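Local coordinates for glycosylation Associate Protein 2 (Streptococcus agalactiae serotype V, PDB 6OYC), which probably takes part, as a component of the accessory Sec system, in the glycosylation and export of serine-rich adhesins, in complex with its Gap1 and Gap3 partners, at residues Tyr168-Asn173 and Ala241-Ala246. Residues are numbered along the deposited sequence; the frame is centred on the assembly and turned at random.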
loop_
_atom_site.group_PDB
_atom_site.type_symbol
_atom_site.label_atom_id
_atom_site.label_comp_id
_atom_site.label_asym_id
_atom_site.label_seq_id
_atom_site.Cartn_x
_atom_site.Cartn_y
_atom_site.Cartn_z
ATOM N N TYR B 168 27.047 4.608 22.537
ATOM C CA TYR B 168 25.726 4.023 22.394
ATOM C C TYR B 168 25.329 3.335 23.691
ATOM O O TYR B 168 26.093 2.543 24.248
ATOM C CB TYR B 168 25.703 3.043 21.221
ATOM C CG TYR B 168 25.478 3.717 19.872
ATOM C CD1 TYR B 168 24.284 4.384 19.580
ATOM C CD2 TYR B 168 26.457 3.666 18.885
ATOM C CE1 TYR B 168 24.084 4.988 18.336
ATOM C CE2 TYR B 168 26.273 4.251 17.665
ATOM C CZ TYR B 168 25.098 4.913 17.390
ATOM O OH TYR B 168 24.978 5.490 16.160
ATOM N N SER B 169 24.147 3.683 24.194
ATOM C CA SER B 169 23.683 3.206 25.491
ATOM C C SER B 169 22.251 2.734 25.375
ATOM O O SER B 169 21.413 3.429 24.785
ATOM C CB SER B 169 23.745 4.297 26.558
ATOM O OG SER B 169 25.077 4.683 26.763
ATOM N N PHE B 170 21.974 1.573 25.971
ATOM C CA PHE B 170 20.632 1.012 25.926
ATOM C C PHE B 170 19.621 2.043 26.395
ATOM O O PHE B 170 19.777 2.647 27.458
ATOM C CB PHE B 170 20.539 -0.252 26.787
ATOM C CG PHE B 170 19.145 -0.820 26.873
ATOM C CD1 PHE B 170 18.539 -1.375 25.752
ATOM C CD2 PHE B 170 18.436 -0.793 28.070
ATOM C CE1 PHE B 170 17.254 -1.913 25.816
ATOM C CE2 PHE B 170 17.147 -1.333 28.151
ATOM C CZ PHE B 170 16.557 -1.888 27.013
ATOM N N LEU B 171 18.602 2.272 25.581
ATOM C CA LEU B 171 17.558 3.220 25.935
ATOM C C LEU B 171 16.207 2.558 26.165
ATOM O O LEU B 171 15.520 2.897 27.138
ATOM C CB LEU B 171 17.422 4.292 24.850
ATOM C CG LEU B 171 16.264 5.265 25.106
ATOM C CD1 LEU B 171 16.450 6.008 26.434
ATOM C CD2 LEU B 171 16.128 6.229 23.957
ATOM N N LEU B 172 15.810 1.614 25.302
ATOM C CA LEU B 172 14.486 1.006 25.372
ATOM C C LEU B 172 14.463 -0.287 24.566
ATOM O O LEU B 172 15.261 -0.488 23.651
ATOM C CB LEU B 172 13.406 1.963 24.852
ATOM C CG LEU B 172 13.512 2.383 23.378
ATOM C CD1 LEU B 172 12.714 1.443 22.475
ATOM C CD2 LEU B 172 13.019 3.818 23.219
ATOM N N ASN B 173 13.501 -1.142 24.879
ATOM C CA ASN B 173 13.241 -2.305 24.052
ATOM C C ASN B 173 11.759 -2.371 23.724
ATOM O O ASN B 173 10.929 -1.687 24.334
ATOM C CB ASN B 173 13.682 -3.598 24.734
ATOM C CG ASN B 173 12.904 -3.876 26.010
ATOM O OD1 ASN B 173 13.276 -3.407 27.093
ATOM N ND2 ASN B 173 11.798 -4.607 25.884
ATOM N N ALA B 241 13.588 -9.970 18.526
ATOM C CA ALA B 241 13.600 -9.035 19.644
ATOM C C ALA B 241 14.288 -7.748 19.207
ATOM O O ALA B 241 15.323 -7.788 18.531
ATOM C CB ALA B 241 14.320 -9.627 20.854
ATOM N N VAL B 242 13.713 -6.605 19.575
ATOM C CA VAL B 242 14.171 -5.312 19.078
ATOM C C VAL B 242 14.564 -4.455 20.263
ATOM O O VAL B 242 13.768 -4.300 21.198
ATOM C CB VAL B 242 13.091 -4.608 18.236
ATOM C CG1 VAL B 242 13.581 -3.233 17.780
ATOM C CG2 VAL B 242 12.735 -5.459 17.052
ATOM N N LYS B 243 15.800 -3.929 20.232
ATOM C CA LYS B 243 16.345 -3.011 21.228
ATOM C C LYS B 243 16.831 -1.740 20.536
ATOM O O LYS B 243 17.334 -1.786 19.412
ATOM C CB LYS B 243 17.522 -3.643 22.003
ATOM C CG LYS B 243 17.175 -4.925 22.746
ATOM C CD LYS B 243 18.337 -5.918 22.762
ATOM C CE LYS B 243 18.273 -6.898 21.584
ATOM N NZ LYS B 243 19.107 -8.120 21.863
ATOM N N LEU B 244 16.700 -0.603 21.206
ATOM C CA LEU B 244 17.208 0.659 20.683
ATOM C C LEU B 244 18.266 1.214 21.638
ATOM O O LEU B 244 18.067 1.222 22.853
ATOM C CB LEU B 244 16.069 1.662 20.465
ATOM C CG LEU B 244 16.390 3.056 19.897
ATOM C CD1 LEU B 244 15.189 3.651 19.261
ATOM C CD2 LEU B 244 16.787 3.983 20.999
ATOM N N PHE B 245 19.400 1.625 21.081
ATOM C CA PHE B 245 20.474 2.305 21.792
ATOM C C PHE B 245 20.576 3.738 21.280
ATOM O O PHE B 245 20.180 4.040 20.149
ATOM C CB PHE B 245 21.827 1.605 21.589
ATOM C CG PHE B 245 21.897 0.224 22.171
ATOM C CD1 PHE B 245 21.201 -0.823 21.606
ATOM C CD2 PHE B 245 22.694 -0.038 23.269
ATOM C CE1 PHE B 245 21.274 -2.098 22.159
ATOM C CE2 PHE B 245 22.772 -1.311 23.811
ATOM C CZ PHE B 245 22.058 -2.333 23.254
ATOM N N ALA B 246 21.109 4.617 22.126
ATOM C CA ALA B 246 21.256 6.022 21.792
ATOM C C ALA B 246 22.512 6.571 22.452
ATOM O O ALA B 246 23.054 5.995 23.400
ATOM C CB ALA B 246 20.045 6.851 22.234
#
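A classic beta bulge, with Leu171 and Leu172 both set against Leu244, shifts the antiparallel register of strands 168-180 and 238-247 by one residue; the two are neighbours in a five-stranded sheet of the beta-rich domain. Before the bulge, Ser169 and Ala246 form a hydrogen-bonded pair, Ser169 N giving to Ala246 O at 2.7 Å and Ala246 N to Ser169 O at 2.9 Å. Leu244 O accepts Leu171 N in its carbonyl plane at 3.0 Å and, more weakly, Leu172 N at 3.4 Å; Leu244 N bonds Leu172 O at 2.8 Å.

On one side of the sheet, Phe170 and Phe245 make a T-shaped pair, CD1 at the edge of Phe170 lying over a face of Phe245, with planes at 70°. CG of Phe170 lies anti to its backbone N (chi1 175°); farther out, CE1 at the ring edge meets CB of Lys243, whose NZ bonds Ser205 OG on the next strand. On the other side, Leu171 and Leu244 lie side by side, their CD2 atoms 3.8 Å apart, while CD1 of Leu172 packs on Leu244 CB. Leu160 packs on Leu171 and Leu172, and Leu254 on Leu172 and Leu244. One carbonyl thus takes a firm bond from one amide and a weak one from the next, so the extra residue is taken up while pairing continues on both sides, and leucine packing backs the bulge.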